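Local coordinates for protein alpha-galacturonidase (PDB 3FEF) that hydrolyses alpha-1,4-linked galacturonides such as di-galacturonate, with NAD(+) and a manganese ion as cofactors, and works as a homotetramer, at residues 137-142 and 162-167; 252-257 and 288-293; 83-88 and 116-121; 390-395 and 417-422. One frame throughout, in Å; residues are numbered along the deposited sequence.

Contact 1 (137-142 and 162-167); sequences APESWV and GIKAIG
Two backbone hydrogen bonds of a parallel bridge join V142 to K164 and I166: V142 N donates to K164 O at 2.8 Å, and V142 O accepts from I166 N at 2.9 Å, both nearly along the C=O axes. On the face of the sheet carrying V142 and A165 the pair is close, V142 CB to A165 CB 3.7 Å; the small methyl of A165 suits the branched valine beside it, and V142 CG2 also meets I163 CD1. The indole of W141 lies with one face under K164, whose CB sits 3.6 Å from the centroid of the six-membered ring, a CH-pi contact almost on the ring normal. With CG anti to the carbonyl carbon (chi1 -68°) and bends at chi2 and chi3, the lysine chain runs across the indole, K164 CE 3.5 Å from W141 NE1. K164 NZ then reaches E139 O at 2.6 Å, approaching from above the carbonyl plane. N371 OD1 accepts from both W141 NE1 and K164 NZ. Behind this, the type I turn A137 to S140 presents the carbonyls, fastened by S140 OG to A137 O, and a water joins P138 O and S140 O to K164 N. The ammonium is thus held by E139 O and N371 OD1, with E139 OE1 a long ion-pair partner, while its aliphatic part lies on indole; this probably stabilises the charge and ties the turn to strand 164-167.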
# COMPACT_ATOMS: atom_id res chain seq x y z
N ALA A 137 22.98 -12.49 20.42
CA ALA A 137 22.63 -11.19 20.99
C ALA A 137 21.42 -10.61 20.29
O ALA A 137 21.42 -9.45 19.86
CB ALA A 137 23.82 -10.25 20.88
N PRO A 138 20.37 -11.43 20.15
CA PRO A 138 19.15 -11.11 19.43
C PRO A 138 18.53 -9.79 19.85
O PRO A 138 17.86 -9.15 19.04
CB PRO A 138 18.21 -12.27 19.78
CG PRO A 138 18.95 -13.12 20.81
CD PRO A 138 20.40 -12.84 20.58
N GLU A 139 18.75 -9.36 21.08
CA GLU A 139 18.05 -8.20 21.59
C GLU A 139 18.94 -6.96 21.64
O GLU A 139 18.52 -5.92 22.09
CB GLU A 139 17.47 -8.49 22.98
CG GLU A 139 16.40 -9.57 23.04
CD GLU A 139 14.98 -9.01 22.99
OE1 GLU A 139 14.77 -7.93 22.38
OE2 GLU A 139 14.08 -9.63 23.59
N SER A 140 20.18 -7.06 21.17
CA SER A 140 21.04 -5.88 21.17
C SER A 140 20.63 -4.90 20.08
O SER A 140 19.99 -5.28 19.09
CB SER A 140 22.49 -6.30 20.95
OG SER A 140 22.57 -7.12 19.79
N TRP A 141 21.00 -3.63 20.26
CA TRP A 141 20.95 -2.67 19.16
C TRP A 141 22.25 -2.73 18.37
O TRP A 141 23.33 -2.82 18.94
CB TRP A 141 20.66 -1.25 19.66
CG TRP A 141 19.22 -1.09 19.90
CD1 TRP A 141 18.53 -1.29 21.09
CD2 TRP A 141 18.24 -0.76 18.92
NE1 TRP A 141 17.19 -1.08 20.88
CE2 TRP A 141 16.99 -0.75 19.56
CE3 TRP A 141 18.31 -0.44 17.55
CZ2 TRP A 141 15.81 -0.44 18.89
CZ3 TRP A 141 17.14 -0.15 16.88
CH2 TRP A 141 15.90 -0.15 17.55
N VAL A 142 22.13 -2.70 17.04
CA VAL A 142 23.26 -2.84 16.12
C VAL A 142 23.47 -1.51 15.41
O VAL A 142 22.54 -0.98 14.81
CB VAL A 142 22.96 -3.93 15.06
CG1 VAL A 142 24.16 -4.16 14.17
CG2 VAL A 142 22.54 -5.23 15.74
N GLY A 162 14.06 -9.80 12.50
CA GLY A 162 13.80 -9.17 13.80
C GLY A 162 14.95 -8.33 14.35
O GLY A 162 14.86 -7.77 15.45
N ILE A 163 16.05 -8.25 13.61
CA ILE A 163 17.20 -7.54 14.13
C ILE A 163 16.85 -6.08 14.45
O ILE A 163 16.00 -5.47 13.80
CB ILE A 163 18.35 -7.59 13.12
CG1 ILE A 163 19.68 -7.28 13.81
CG2 ILE A 163 18.07 -6.64 11.96
CD1 ILE A 163 20.90 -7.38 12.88
N LYS A 164 17.52 -5.51 15.44
CA LYS A 164 17.39 -4.10 15.77
C LYS A 164 18.63 -3.34 15.32
O LYS A 164 19.58 -3.18 16.08
CB LYS A 164 17.20 -3.94 17.27
CG LYS A 164 15.86 -4.48 17.72
CD LYS A 164 15.98 -5.12 19.11
CE LYS A 164 15.71 -4.13 20.20
NZ LYS A 164 16.32 -4.65 21.44
N ALA A 165 18.62 -2.88 14.07
CA ALA A 165 19.79 -2.29 13.47
C ALA A 165 19.57 -0.94 12.81
O ALA A 165 18.57 -0.72 12.10
CB ALA A 165 20.40 -3.26 12.42
N ILE A 166 20.54 -0.05 13.00
CA ILE A 166 20.59 1.18 12.22
C ILE A 166 21.95 1.33 11.57
O ILE A 166 22.93 0.74 12.03
CB ILE A 166 20.33 2.38 13.09
CG1 ILE A 166 21.51 2.60 14.04
CG2 ILE A 166 19.04 2.18 13.90
CD1 ILE A 166 21.24 3.70 15.07
N GLY A 167 22.00 2.10 10.50
CA GLY A 167 23.25 2.51 9.91
C GLY A 167 23.48 3.99 10.21
O GLY A 167 22.52 4.80 10.14
O HOH W 1 19.11 -7.10 17.33
O HOH W 2 15.45 -8.58 18.05

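Contact 2 (252-257 and 288-293); sequences HRVAFD and WKFHLT
R253, in the first turn of helix 253-262, carries this contact along its whole length. R253 CB rests 3.4 Å from W288 O and also touches the indole at CE3. CG is anti to the carbonyl carbon (chi1 -69°), and a bend at chi2 sets R253 CD against K289 CG at 4.0 Å. A further bend at chi3 brings the guanidinium flat onto the indole of W288, the two planes only 8° apart. The stack is offset: R253 CZ stands 4.3 Å from the centroid of the W288 six-membered ring, 28° off its normal, and R253 NH1 comes 3.7 Å from W288 CE3. Arginine suits the place because a flat cation can cover a pi face while its N-H groups, pointing outward in the plane, bond to carbonyls; NE donates to G232 O and NH1 to V287 O, which fixes the rotation of the group. One helical turn on, D257 brings CB to 3.8 Å from W288 CZ3, its carboxylate being held by Y281 and by R425 of the second subunit. V254 CG2 packs on F290 CE1 at 4.0 Å, apolar against apolar. Y281 meets the indole edge-to-face. The result is an off-centre arginine-tryptophan cation-pi stack that joins the first turn of helix 253-262 to the loop before helix 295-314, in the C-terminal domain of a family 4 glycosyl hydrolase and, through D257, at a subunit interface.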
# COMPACT_ATOMS: atom_id res chain seq x y z
N HIS A 252 32.07 22.98 -2.53
CA HIS A 252 30.62 22.84 -2.62
C HIS A 252 30.00 23.23 -3.96
O HIS A 252 28.79 23.48 -4.03
CB HIS A 252 29.98 23.64 -1.50
CG HIS A 252 30.57 23.34 -0.17
ND1 HIS A 252 31.57 24.12 0.38
CD2 HIS A 252 30.35 22.33 0.70
CE1 HIS A 252 31.91 23.61 1.55
NE2 HIS A 252 31.19 22.53 1.77
N ARG A 253 30.82 23.33 -5.01
CA ARG A 253 30.31 23.60 -6.35
C ARG A 253 29.30 22.55 -6.80
O ARG A 253 28.33 22.87 -7.50
CB ARG A 253 31.46 23.69 -7.35
CG ARG A 253 32.33 24.94 -7.14
CD ARG A 253 32.91 25.45 -8.46
NE ARG A 253 31.88 25.94 -9.37
CZ ARG A 253 31.81 25.57 -10.64
NH1 ARG A 253 32.71 24.74 -11.14
NH2 ARG A 253 30.85 26.05 -11.42
N VAL A 254 29.53 21.30 -6.44
CA VAL A 254 28.63 20.23 -6.86
C VAL A 254 27.29 20.38 -6.14
O VAL A 254 26.23 20.24 -6.75
CB VAL A 254 29.22 18.82 -6.59
CG1 VAL A 254 28.19 17.74 -6.99
CG2 VAL A 254 30.55 18.63 -7.36
N ALA A 255 27.33 20.68 -4.85
CA ALA A 255 26.13 20.90 -4.08
C ALA A 255 25.33 22.10 -4.61
O ALA A 255 24.10 22.05 -4.67
CB ALA A 255 26.45 21.08 -2.58
N PHE A 256 26.02 23.18 -4.96
CA PHE A 256 25.32 24.35 -5.50
C PHE A 256 24.67 24.01 -6.83
O PHE A 256 23.56 24.45 -7.11
CB PHE A 256 26.25 25.57 -5.66
CG PHE A 256 26.75 26.11 -4.36
CD1 PHE A 256 25.92 26.17 -3.25
CD2 PHE A 256 28.05 26.56 -4.23
CE1 PHE A 256 26.38 26.66 -2.03
CE2 PHE A 256 28.52 27.06 -3.01
CZ PHE A 256 27.69 27.10 -1.91
N ASP A 257 25.37 23.24 -7.65
CA ASP A 257 24.87 22.88 -8.96
C ASP A 257 23.61 22.00 -8.84
O ASP A 257 22.65 22.21 -9.55
CB ASP A 257 25.97 22.17 -9.76
CG ASP A 257 25.59 21.96 -11.22
OD1 ASP A 257 25.51 22.97 -11.95
OD2 ASP A 257 25.39 20.79 -11.65
N TRP A 288 35.48 21.33 -10.75
CA TRP A 288 34.34 21.29 -9.85
C TRP A 288 34.80 21.42 -8.41
O TRP A 288 34.01 21.40 -7.48
CB TRP A 288 33.47 20.05 -10.12
CG TRP A 288 32.69 20.29 -11.36
CD1 TRP A 288 33.01 19.89 -12.62
CD2 TRP A 288 31.49 21.07 -11.48
NE1 TRP A 288 32.08 20.36 -13.52
CE2 TRP A 288 31.14 21.08 -12.85
CE3 TRP A 288 30.67 21.75 -10.57
CZ2 TRP A 288 29.99 21.75 -13.33
CZ3 TRP A 288 29.54 22.41 -11.04
CH2 TRP A 288 29.22 22.41 -12.41
N LYS A 289 36.11 21.56 -8.24
CA LYS A 289 36.72 21.86 -6.93
C LYS A 289 36.53 20.80 -5.84
O LYS A 289 36.28 21.12 -4.68
CB LYS A 289 36.30 23.25 -6.43
CG LYS A 289 36.59 24.37 -7.46
CD LYS A 289 36.71 25.72 -6.77
CE LYS A 289 37.21 26.80 -7.73
NZ LYS A 289 37.83 27.91 -6.94
N PHE A 290 36.72 19.54 -6.20
CA PHE A 290 36.76 18.47 -5.21
C PHE A 290 37.75 17.45 -5.74
O PHE A 290 38.32 17.67 -6.80
CB PHE A 290 35.36 17.85 -5.00
CG PHE A 290 34.88 17.02 -6.16
CD1 PHE A 290 34.45 17.61 -7.32
CD2 PHE A 290 34.88 15.62 -6.07
CE1 PHE A 290 34.00 16.83 -8.38
CE2 PHE A 290 34.45 14.84 -7.14
CZ PHE A 290 34.02 15.45 -8.30
N HIS A 291 37.96 16.34 -5.04
CA HIS A 291 38.95 15.35 -5.47
C HIS A 291 38.36 13.95 -5.60
O HIS A 291 37.33 13.63 -5.02
CB HIS A 291 40.08 15.24 -4.45
CG HIS A 291 40.65 16.55 -4.01
ND1 HIS A 291 41.78 17.09 -4.57
CD2 HIS A 291 40.25 17.42 -3.04
CE1 HIS A 291 42.06 18.24 -3.97
NE2 HIS A 291 41.15 18.46 -3.04
N LEU A 292 39.08 13.10 -6.33
CA LEU A 292 38.82 11.68 -6.28
C LEU A 292 39.69 11.17 -5.15
O LEU A 292 40.63 11.84 -4.75
CB LEU A 292 39.23 11.03 -7.59
CG LEU A 292 38.77 11.69 -8.89
CD1 LEU A 292 39.32 10.89 -10.06
CD2 LEU A 292 37.24 11.79 -8.98
N THR A 293 39.37 10.01 -4.61
CA THR A 293 40.23 9.36 -3.62
C THR A 293 40.82 8.10 -4.24
O THR A 293 40.14 7.08 -4.33
CB THR A 293 39.45 8.96 -2.37
OG1 THR A 293 38.89 10.12 -1.76
CG2 THR A 293 40.36 8.24 -1.36

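Contact 3 (83-88 and 116-121); sequences ILPGSL and IIRGLR
The loop 83-88 follows strand 78-81 without regular structure and passes helix 112-136 with P85 and R121 nearest, their CA atoms 6.4 Å apart, while G86 adopts a positive phi of 98° that favours glycine. G86, with no side chain, lets R121 NE approach the backbone. P85 O is the focus of the contact: R121 grips it side-on with two nitrogens, NE at 2.9 Å and NH2 at 3.3 Å. The oxygen lies in the guanidinium plane, with NH2 approaching nearly along the C=O axis and NE from above the carbonyl plane. CG of R121 is anti to its backbone N, and a bend at chi3 (66°) turns the head to the carbonyl; D94 holds NH2 in a salt bridge. One turn earlier R118 reaches out extended from CG to NE. R118 NH2 comes 3.6 Å from P85 CD and 3.8 Å from L84 CD1, so the rigid proline and the leucine methyl touch the guanidinium obliquely. R118 NE, bonded to the backbone O of N147, is probably a second-shell residue that helps position it. As in a Rossmann-type domain, the loop after parallel strand 78-81 packs on helix 112-136, which leads to the next strand, 141-144, near the probable substrate site.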
# COMPACT_ATOMS: atom_id res chain seq x y z
N ILE A 83 33.77 -2.56 9.51
CA ILE A 83 34.78 -3.39 8.86
C ILE A 83 35.01 -2.96 7.43
O ILE A 83 34.23 -2.18 6.87
CB ILE A 83 34.36 -4.86 8.80
CG1 ILE A 83 33.06 -5.00 8.02
CG2 ILE A 83 34.25 -5.47 10.21
CD1 ILE A 83 32.62 -6.41 7.89
N LEU A 84 36.08 -3.47 6.85
CA LEU A 84 36.36 -3.29 5.44
C LEU A 84 36.04 -4.61 4.76
O LEU A 84 36.60 -5.65 5.11
CB LEU A 84 37.84 -2.94 5.24
CG LEU A 84 38.29 -2.92 3.77
CD1 LEU A 84 37.68 -1.72 3.02
CD2 LEU A 84 39.82 -2.92 3.68
N PRO A 85 35.08 -4.58 3.82
CA PRO A 85 34.72 -5.75 3.01
C PRO A 85 35.77 -6.03 1.94
O PRO A 85 35.70 -5.49 0.84
CB PRO A 85 33.41 -5.33 2.33
CG PRO A 85 32.98 -4.05 3.02
CD PRO A 85 34.21 -3.43 3.56
N GLY A 86 36.74 -6.88 2.26
CA GLY A 86 37.85 -7.16 1.35
C GLY A 86 39.07 -6.35 1.70
O GLY A 86 39.04 -5.54 2.62
N SER A 87 40.16 -6.55 0.96
CA SER A 87 41.41 -5.87 1.22
C SER A 87 41.48 -4.59 0.39
O SER A 87 40.66 -4.37 -0.50
CB SER A 87 42.57 -6.76 0.82
OG SER A 87 42.41 -7.18 -0.54
N LEU A 88 42.50 -3.78 0.65
CA LEU A 88 42.73 -2.60 -0.16
C LEU A 88 43.14 -2.99 -1.58
O LEU A 88 42.94 -2.23 -2.53
CB LEU A 88 43.76 -1.67 0.48
CG LEU A 88 43.30 -0.95 1.76
CD1 LEU A 88 44.43 -0.13 2.33
CD2 LEU A 88 42.06 -0.07 1.52
N ILE A 116 28.89 -1.51 -6.48
CA ILE A 116 28.18 -2.75 -6.76
C ILE A 116 29.02 -3.98 -6.43
O ILE A 116 28.57 -4.88 -5.72
CB ILE A 116 27.78 -2.84 -8.24
CG1 ILE A 116 26.98 -1.59 -8.66
CG2 ILE A 116 27.05 -4.17 -8.53
CD1 ILE A 116 25.48 -1.72 -8.63
N ILE A 117 30.24 -4.02 -6.95
CA ILE A 117 31.14 -5.14 -6.70
C ILE A 117 31.41 -5.23 -5.20
O ILE A 117 31.34 -6.32 -4.62
CB ILE A 117 32.48 -4.99 -7.49
CG1 ILE A 117 32.19 -5.00 -8.99
CG2 ILE A 117 33.46 -6.11 -7.15
CD1 ILE A 117 31.57 -6.30 -9.48
N ARG A 118 31.68 -4.09 -4.58
CA ARG A 118 31.94 -4.08 -3.14
C ARG A 118 30.75 -4.61 -2.33
O ARG A 118 30.90 -5.42 -1.42
CB ARG A 118 32.34 -2.68 -2.67
CG ARG A 118 32.78 -2.58 -1.22
CD ARG A 118 33.05 -1.11 -0.91
NE ARG A 118 33.17 -0.82 0.51
CZ ARG A 118 34.24 -0.28 1.07
NH1 ARG A 118 35.28 0.02 0.30
NH2 ARG A 118 34.28 -0.04 2.37
N GLY A 119 29.55 -4.15 -2.68
CA GLY A 119 28.36 -4.61 -1.99
C GLY A 119 28.28 -6.12 -2.12
O GLY A 119 28.05 -6.85 -1.16
N LEU A 120 28.49 -6.59 -3.34
CA LEU A 120 28.43 -8.01 -3.61
C LEU A 120 29.33 -8.78 -2.63
O LEU A 120 28.93 -9.75 -2.02
CB LEU A 120 28.92 -8.21 -5.03
CG LEU A 120 28.18 -9.14 -5.95
CD1 LEU A 120 26.68 -9.12 -5.67
CD2 LEU A 120 28.50 -8.67 -7.37
N ARG A 121 30.57 -8.32 -2.50
CA ARG A 121 31.54 -8.90 -1.57
C ARG A 121 31.06 -8.82 -0.10
O ARG A 121 31.31 -9.71 0.70
CB ARG A 121 32.85 -8.12 -1.73
CG ARG A 121 34.11 -8.81 -1.29
CD ARG A 121 35.35 -8.25 -2.05
NE ARG A 121 35.64 -6.84 -1.74
CZ ARG A 121 35.71 -5.87 -2.65
NH1 ARG A 121 35.54 -6.15 -3.93
NH2 ARG A 121 35.97 -4.63 -2.29
O HOH W 3 33.46 0.49 4.96

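Contact 4 (390-395 and 417-422); sequences ARHISN and NDPLVQ
The guanidinium of R391 carries P419 CG over the centre of one face, 3.9 Å from R391 CZ, while its edge is turned to N417 O, in its plane. R391 NE donates to N417 O at 3.0 Å in the carbonyl plane and R391 NH2 at 3.2 Å from above it, a side-on grip on one atom. H392 CE1 lies 3.5 Å from P419 CG. D418 OD2 is near the edge of the H392 imidazole, whose NE2 is bound to F276 O. An arginine extended from CG to NE suits this place, spanning from helix 383-405 to the loop; the compact proline touches both flat groups. N395 and N417 cross with their amide planes 79° apart: N417 ND2 donates to a lone pair of N395 OD1 at 3.0 Å, and N395 ND2 makes a weak bond to N417 O. A water links H392 ND1, N395 ND2 and D418 OD2. The other carboxylate oxygen, D418 OD1, accepts from L420 N at 2.8 Å, an Asx turn. R391 NH1 and N417 OD1 pair with N417 and R391 of the second subunit, where the two R391 NH2 groups come close. The partial negative charge of N417 O and of N417 OD1 of the second subunit probably offsets part of the repulsion.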
# COMPACT_ATOMS: atom_id res chain seq x y z
N ALA A 390 15.05 5.93 -6.63
CA ALA A 390 14.36 4.68 -6.90
C ALA A 390 15.23 3.77 -7.76
O ALA A 390 15.30 2.57 -7.56
CB ALA A 390 12.98 4.92 -7.58
N ARG A 391 15.91 4.38 -8.71
CA ARG A 391 16.82 3.63 -9.55
C ARG A 391 17.98 2.96 -8.78
O ARG A 391 18.23 1.77 -8.95
CB ARG A 391 17.34 4.57 -10.62
CG ARG A 391 18.29 3.91 -11.57
CD ARG A 391 18.37 4.73 -12.83
NE ARG A 391 19.52 4.30 -13.61
CZ ARG A 391 20.08 5.04 -14.55
NH1 ARG A 391 19.62 6.26 -14.82
NH2 ARG A 391 21.12 4.56 -15.19
N HIS A 392 18.67 3.72 -7.92
CA HIS A 392 19.74 3.16 -7.08
C HIS A 392 19.21 2.14 -6.09
O HIS A 392 19.83 1.12 -5.82
CB HIS A 392 20.46 4.28 -6.31
CG HIS A 392 21.28 5.18 -7.18
ND1 HIS A 392 22.48 4.79 -7.74
CD2 HIS A 392 21.06 6.46 -7.60
CE1 HIS A 392 22.96 5.78 -8.47
NE2 HIS A 392 22.13 6.80 -8.40
N ILE A 393 18.07 2.44 -5.49
CA ILE A 393 17.44 1.46 -4.64
C ILE A 393 17.17 0.12 -5.36
O ILE A 393 17.52 -0.94 -4.82
CB ILE A 393 16.20 2.04 -3.96
CG1 ILE A 393 16.66 3.03 -2.87
CG2 ILE A 393 15.34 0.91 -3.35
CD1 ILE A 393 15.55 3.78 -2.23
N SER A 394 16.59 0.15 -6.57
CA SER A 394 16.49 -1.05 -7.42
C SER A 394 17.79 -1.83 -7.42
O SER A 394 17.81 -3.03 -7.21
CB SER A 394 16.24 -0.67 -8.88
OG SER A 394 14.88 -0.58 -9.12
N ASN A 395 18.88 -1.13 -7.72
CA ASN A 395 20.21 -1.73 -7.78
C ASN A 395 20.70 -2.30 -6.46
O ASN A 395 21.25 -3.43 -6.41
CB ASN A 395 21.20 -0.70 -8.33
CG ASN A 395 20.85 -0.31 -9.74
OD1 ASN A 395 20.01 -0.97 -10.38
ND2 ASN A 395 21.45 0.77 -10.24
N ASN A 417 22.35 -1.22 -14.77
CA ASN A 417 21.40 -0.16 -14.46
C ASN A 417 22.05 1.02 -13.70
O ASN A 417 21.37 2.00 -13.35
CB ASN A 417 20.27 -0.77 -13.63
CG ASN A 417 19.01 0.08 -13.65
OD1 ASN A 417 18.66 0.67 -14.67
ND2 ASN A 417 18.30 0.11 -12.53
N ASP A 418 23.35 0.94 -13.43
CA ASP A 418 24.02 2.01 -12.67
C ASP A 418 24.37 3.20 -13.54
O ASP A 418 24.97 3.05 -14.58
CB ASP A 418 25.28 1.48 -11.97
CG ASP A 418 25.97 2.54 -11.11
OD1 ASP A 418 26.88 3.23 -11.63
OD2 ASP A 418 25.58 2.70 -9.93
N PRO A 419 23.98 4.41 -13.11
CA PRO A 419 24.24 5.63 -13.88
C PRO A 419 25.70 5.78 -14.35
O PRO A 419 25.94 6.43 -15.36
CB PRO A 419 23.90 6.75 -12.90
CG PRO A 419 22.87 6.13 -11.99
CD PRO A 419 23.23 4.67 -11.87
N LEU A 420 26.67 5.23 -13.63
CA LEU A 420 28.06 5.46 -14.06
C LEU A 420 28.51 4.51 -15.15
O LEU A 420 29.55 4.71 -15.75
CB LEU A 420 29.04 5.42 -12.89
CG LEU A 420 28.94 6.55 -11.87
CD1 LEU A 420 30.02 6.34 -10.82
CD2 LEU A 420 29.07 7.93 -12.55
N VAL A 421 27.71 3.48 -15.42
CA VAL A 421 28.10 2.47 -16.40
C VAL A 421 27.47 2.75 -17.77
O VAL A 421 26.45 2.18 -18.12
CB VAL A 421 27.78 1.06 -15.89
CG1 VAL A 421 28.21 0.01 -16.89
CG2 VAL A 421 28.47 0.84 -14.53
N GLN A 422 28.11 3.63 -18.52
CA GLN A 422 27.60 4.07 -19.83
C GLN A 422 28.44 3.53 -20.98
O GLN A 422 28.84 4.27 -21.86
CB GLN A 422 27.58 5.60 -19.91
CG GLN A 422 26.48 6.25 -19.10
CD GLN A 422 25.99 7.54 -19.75
OE1 GLN A 422 24.96 8.10 -19.37
NE2 GLN A 422 26.75 8.01 -20.74
O HOH W 4 23.00 2.31 -16.35
O HOH W 5 23.26 2.15 -8.31
O HOH W 6 15.21 0.82 -11.85

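In the fold
Along the chain the order is contact 3, contact 1, contact 2, contact 4, each closing before the next opens. Contacts 3 and 1 belong to the Rossmann-type domain that probably binds NAD, their centres about 22 Å apart: helix 112-136 of contact 3 leads directly to strand 141-144 of contact 1, in the six-stranded parallel sheet. Contacts 2 and 4 lie in the C-terminal domain, centres about 21 Å apart, and each reaches the second subunit. Contacts 1 and 2 are on opposite sides of the chain's centre, centres about 36 Å apart. Contacts 3 and 4 come nearest, about 4 Å between nearest atoms, where I116 of helix 112-136 approaches N395 of helix 383-405, with D418 close by, so the helix that carries R118, near the probable substrate site, adjoins the subunit-interface region.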